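PDB 3VA7: KLLA0E08119p from Kluyveromyces lactis, which probably catalyses, through its carrier-bound biotin, the ATP-dependent carboxylation of urea to urea-1-carboxylate (allophanate), the first step of urea degradation in this yeast. Local coordinates for residues A[29-34]-A[103-108]; A[1176-1181]-A[1196-1201]. All coordinates share one frame; numbering follows the deposited sequence.

Contact 1: A[29-34]-A[103-108]; sequences KPFETV and GAQAII
Phe31 and Val34 meet Ala106 and Ile108 in the parallel sheet of the biotin carboxylase N-terminal domain. The sheet is Rossmann-like, with strand order 3-2-1-4-5. Strand 33-36 is the central strand, and strand 106-108 is its neighbour.

The backbone link between the two segments is sparse. Gln105 N donates to Thr33 O at 3.1 Å, with a bent N-H...O angle of 138°. The pairing carries on past this point, where Ala106 bonds to Leu35, and on the other side of the central strand Glu32 and Val34 bond to Lys56 and Val34 also to Val58.

Gly103 ends helix 92-101 in a Schellman motif and leads the chain into its strand. Gly103 O lies 2.8 Å from Thr33 OG1, but the angle is too poor for a hydrogen bond.

The apolar contacts centre on Phe31 and Val34. Ala106 CB sits over the centre of the Phe31 ring in a CH-pi contact, 3.7 Å from the centroid. Phe31 CG stands anti to its own carbonyl carbon (chi1 -60°), which lays the ring across that methyl. Gln105 CG comes to the ring edge, 3.6 Å from Phe31 CD1. Ala346, from a loop far along the chain, also touches Phe31. Val34 CG2 lies 4.3 Å from Ala106 CB, and Val34 CG1 meets Ile108 CG2 at 3.6 Å.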
# COMPACT_ATOMS: atom_id res chain seq x y z
N LYS A 29 5.87 -6.94 -46.72
CA LYS A 29 5.43 -6.12 -45.60
C LYS A 29 4.17 -5.31 -46.01
O LYS A 29 4.26 -4.36 -46.80
CB LYS A 29 6.54 -5.20 -45.12
CG LYS A 29 6.29 -4.58 -43.75
CD LYS A 29 7.58 -4.17 -43.09
CE LYS A 29 8.54 -5.34 -43.10
NZ LYS A 29 9.91 -4.87 -42.81
N PRO A 30 2.99 -5.72 -45.49
CA PRO A 30 1.72 -5.10 -45.89
C PRO A 30 1.67 -3.59 -45.76
O PRO A 30 1.10 -2.92 -46.61
CB PRO A 30 0.69 -5.76 -44.95
CG PRO A 30 1.48 -6.50 -43.95
CD PRO A 30 2.75 -6.87 -44.60
N PHE A 31 2.23 -3.08 -44.67
CA PHE A 31 2.17 -1.67 -44.27
C PHE A 31 3.43 -1.35 -43.47
O PHE A 31 4.03 -2.24 -42.86
CB PHE A 31 0.96 -1.38 -43.38
CG PHE A 31 -0.38 -1.67 -44.00
CD1 PHE A 31 -0.95 -0.80 -44.92
CD2 PHE A 31 -1.10 -2.80 -43.60
CE1 PHE A 31 -2.20 -1.06 -45.47
CE2 PHE A 31 -2.35 -3.06 -44.13
CZ PHE A 31 -2.90 -2.17 -45.07
N GLU A 32 3.81 -0.08 -43.46
CA GLU A 32 5.06 0.35 -42.91
C GLU A 32 4.80 0.81 -41.47
O GLU A 32 5.46 0.36 -40.54
CB GLU A 32 5.62 1.48 -43.80
CG GLU A 32 7.12 1.42 -44.13
CD GLU A 32 7.58 0.03 -44.60
OE1 GLU A 32 6.96 -0.50 -45.56
OE2 GLU A 32 8.58 -0.53 -44.02
N THR A 33 3.82 1.68 -41.30
CA THR A 33 3.39 2.07 -39.98
C THR A 33 1.86 1.86 -39.92
O THR A 33 1.17 2.11 -40.91
CB THR A 33 3.86 3.53 -39.61
OG1 THR A 33 3.19 4.48 -40.42
CG2 THR A 33 5.31 3.75 -39.92
N VAL A 34 1.34 1.36 -38.79
CA VAL A 34 -0.08 1.03 -38.59
C VAL A 34 -0.56 1.64 -37.26
O VAL A 34 0.09 1.46 -36.26
CB VAL A 34 -0.32 -0.54 -38.54
CG1 VAL A 34 -1.69 -0.87 -37.99
CG2 VAL A 34 -0.17 -1.20 -39.88
N GLY A 103 1.85 9.69 -39.91
CA GLY A 103 1.90 9.01 -41.22
C GLY A 103 1.56 7.52 -41.22
O GLY A 103 2.29 6.73 -41.81
N ALA A 104 0.48 7.13 -40.56
CA ALA A 104 0.06 5.68 -40.57
C ALA A 104 -0.65 5.33 -41.87
O ALA A 104 -1.61 6.01 -42.26
CB ALA A 104 -0.83 5.35 -39.37
N GLN A 105 -0.19 4.31 -42.59
CA GLN A 105 -0.95 3.98 -43.79
C GLN A 105 -2.26 3.27 -43.54
O GLN A 105 -3.16 3.32 -44.41
CB GLN A 105 -0.14 3.32 -44.89
CG GLN A 105 0.78 2.29 -44.43
CD GLN A 105 2.19 2.60 -44.85
OE1 GLN A 105 2.71 3.71 -44.57
NE2 GLN A 105 2.83 1.63 -45.53
N ALA A 106 -2.42 2.68 -42.35
CA ALA A 106 -3.60 1.86 -41.99
C ALA A 106 -4.00 2.04 -40.54
O ALA A 106 -3.18 2.41 -39.68
CB ALA A 106 -3.34 0.41 -42.26
N ILE A 107 -5.28 1.81 -40.28
CA ILE A 107 -5.81 1.77 -38.92
C ILE A 107 -6.46 0.42 -38.65
O ILE A 107 -7.26 -0.07 -39.46
CB ILE A 107 -6.84 2.87 -38.67
CG1 ILE A 107 -6.22 4.25 -38.95
CG2 ILE A 107 -7.40 2.77 -37.26
CD1 ILE A 107 -7.27 5.33 -39.17
N ILE A 108 -6.06 -0.20 -37.55
CA ILE A 108 -6.66 -1.44 -37.18
C ILE A 108 -7.38 -1.12 -35.89
O ILE A 108 -6.79 -0.53 -34.97
CB ILE A 108 -5.64 -2.60 -37.10
CG1 ILE A 108 -6.32 -3.90 -36.65
CG2 ILE A 108 -4.52 -2.25 -36.17
CD1 ILE A 108 -5.48 -5.14 -36.82

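Contact 2: A[1176-1181]-A[1196-1201]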
# COMPACT_ATOMS: atom_id res chain seq x y z
N GLY A 1176 -11.47 14.47 21.14
CA GLY A 1176 -10.57 15.20 20.30
C GLY A 1176 -10.69 16.66 20.59
O GLY A 1176 -11.51 17.05 21.42
N ARG A 1177 -9.83 17.46 19.95
CA ARG A 1177 -9.81 18.90 20.09
C ARG A 1177 -10.41 19.51 18.84
O ARG A 1177 -10.04 19.10 17.72
CB ARG A 1177 -8.37 19.40 20.19
CG ARG A 1177 -8.17 20.93 20.49
CD ARG A 1177 -6.68 21.20 20.68
NE ARG A 1177 -6.21 22.56 20.38
CZ ARG A 1177 -6.42 23.23 19.24
NH1 ARG A 1177 -7.16 22.72 18.21
NH2 ARG A 1177 -5.89 24.46 19.15
N PHE A 1178 -11.31 20.49 19.03
CA PHE A 1178 -12.09 21.07 17.93
C PHE A 1178 -11.20 21.83 17.01
O PHE A 1178 -10.49 22.75 17.41
CB PHE A 1178 -13.21 21.95 18.47
CG PHE A 1178 -14.13 22.53 17.42
CD1 PHE A 1178 -15.41 22.00 17.23
CD2 PHE A 1178 -13.73 23.64 16.64
CE1 PHE A 1178 -16.29 22.56 16.29
CE2 PHE A 1178 -14.58 24.18 15.69
CZ PHE A 1178 -15.88 23.65 15.54
N TRP A 1179 -11.26 21.45 15.75
CA TRP A 1179 -10.38 22.00 14.74
C TRP A 1179 -11.01 23.23 14.10
O TRP A 1179 -10.50 24.35 14.27
CB TRP A 1179 -10.11 20.93 13.70
CG TRP A 1179 -9.08 21.30 12.63
CD1 TRP A 1179 -8.68 22.55 12.25
CD2 TRP A 1179 -8.37 20.37 11.79
NE1 TRP A 1179 -7.74 22.45 11.25
CE2 TRP A 1179 -7.54 21.13 10.93
CE3 TRP A 1179 -8.35 18.97 11.68
CZ2 TRP A 1179 -6.70 20.55 9.98
CZ3 TRP A 1179 -7.48 18.39 10.73
CH2 TRP A 1179 -6.68 19.20 9.88
N LYS A 1180 -12.12 23.01 13.39
CA LYS A 1180 -12.77 24.05 12.58
C LYS A 1180 -14.17 23.57 12.13
O LYS A 1180 -14.41 22.34 12.02
CB LYS A 1180 -11.91 24.42 11.36
CG LYS A 1180 -11.76 23.29 10.34
CD LYS A 1180 -11.03 23.72 9.11
CE LYS A 1180 -10.32 22.53 8.51
NZ LYS A 1180 -9.28 23.02 7.62
N PRO A 1181 -15.10 24.51 11.86
CA PRO A 1181 -16.41 24.01 11.40
C PRO A 1181 -16.41 23.76 9.90
O PRO A 1181 -15.58 24.31 9.21
CB PRO A 1181 -17.36 25.15 11.76
CG PRO A 1181 -16.51 26.40 11.69
CD PRO A 1181 -15.08 25.98 11.99
N ILE A 1196 -18.99 19.63 11.42
CA ILE A 1196 -17.75 20.06 12.08
C ILE A 1196 -16.57 19.07 11.99
O ILE A 1196 -16.74 17.89 11.71
CB ILE A 1196 -17.98 20.49 13.54
CG1 ILE A 1196 -18.06 19.25 14.44
CG2 ILE A 1196 -19.19 21.37 13.67
CD1 ILE A 1196 -17.21 19.36 15.67
N ILE A 1197 -15.36 19.59 12.22
CA ILE A 1197 -14.15 18.78 12.20
C ILE A 1197 -13.40 18.79 13.56
O ILE A 1197 -13.18 19.83 14.18
CB ILE A 1197 -13.22 19.19 11.06
CG1 ILE A 1197 -13.88 19.00 9.68
CG2 ILE A 1197 -11.99 18.38 11.06
CD1 ILE A 1197 -13.04 19.67 8.55
N ILE A 1198 -12.99 17.60 13.97
CA ILE A 1198 -12.29 17.38 15.24
C ILE A 1198 -10.94 16.85 14.82
O ILE A 1198 -10.81 16.28 13.73
CB ILE A 1198 -13.20 16.34 16.08
CG1 ILE A 1198 -14.33 17.10 16.79
CG2 ILE A 1198 -12.50 15.35 17.01
CD1 ILE A 1198 -13.89 18.44 17.32
N GLU A 1199 -9.91 17.06 15.61
CA GLU A 1199 -8.79 16.10 15.49
C GLU A 1199 -8.91 15.09 16.61
O GLU A 1199 -8.88 15.46 17.79
CB GLU A 1199 -7.38 16.75 15.51
CG GLU A 1199 -6.26 15.72 15.19
CD GLU A 1199 -4.86 16.30 15.27
OE1 GLU A 1199 -4.57 17.16 16.15
OE2 GLU A 1199 -4.01 15.88 14.45
N ALA A 1200 -9.07 13.84 16.22
CA ALA A 1200 -9.07 12.71 17.15
C ALA A 1200 -8.07 11.67 16.66
O ALA A 1200 -8.12 11.25 15.48
CB ALA A 1200 -10.42 12.10 17.21
N MET A 1201 -7.16 11.22 17.53
CA MET A 1201 -6.28 10.11 17.17
C MET A 1201 -5.51 10.42 15.90
O MET A 1201 -5.43 9.57 15.02
CB MET A 1201 -7.07 8.83 16.99
CG MET A 1201 -7.81 8.43 18.22
SD MET A 1201 -8.81 6.97 17.86
CE MET A 1201 -10.38 7.74 17.44
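Ile1197 O takes two backbone N-H groups. Trp1179 N donates to Ile1197 O at 3.0 Å. Lys1180 N reaches the same Ile1197 O only weakly, at 3.4 Å. Two residues thus face one, and this is a classic beta bulge in an antiparallel pair. Ile1197 N returns a bond to Lys1180 O at 2.9 Å. On the other side of the bulge Arg1177 and Glu1199 exchange two backbone bonds.

Ile1197 CG2 lies alongside the Trp1179 indole, 3.7 Å from Trp1179 CE3, and Ile1197 CD1 runs beside Lys1180 CE. Trp1179 NE1 bonds to Glu948. The Glu1199 carboxylate pairs with Arg945 and bonds to Thr1018 and Asn696, so this face docks on the carboxyltransferase region.

Phe1178 points to the opposite face with Ile1196 and Ile1198. With CG anti to the backbone N (chi1 -177°), the Phe1178 side chain reaches over to the second strand and crosses those of Ile1196 and Ile1198 at about a right angle. Phe1178 CE1 meets Ile1196 CD1, while Phe1178 CB lies 3.8 Å from Ile1198 CD1. An alanine here would lose the ring and is likely to open a gap beside Ile1196 CD1.

This is the biotinyl-domain fold, in which Lys1202, part of the biotin site, sits in the tight turn between strands 1194-1200 and 1203-1208.

The chain enters at the N terminus through segment 29-34. It then forms strands 56-61 and 76-79 and helix 92-101 before returning at 103-108. Contact 1 closes that loop inside the biotin carboxylase N-terminal domain. The rest of the biotin carboxylase and both carboxyltransferase ranges follow. Only then does contact 2 open, closing a short loop of 14 residues with strand 1188-1189 inside it. The two loops run in series and neither nest nor cross. The centres of contact 1 and contact 2 are about 61 Å apart. Contact 1 joins the central strand of a parallel sheet to its neighbour, whereas contact 2 pairs two neighbouring strands of one sheet of the biotin carrier near the C terminus.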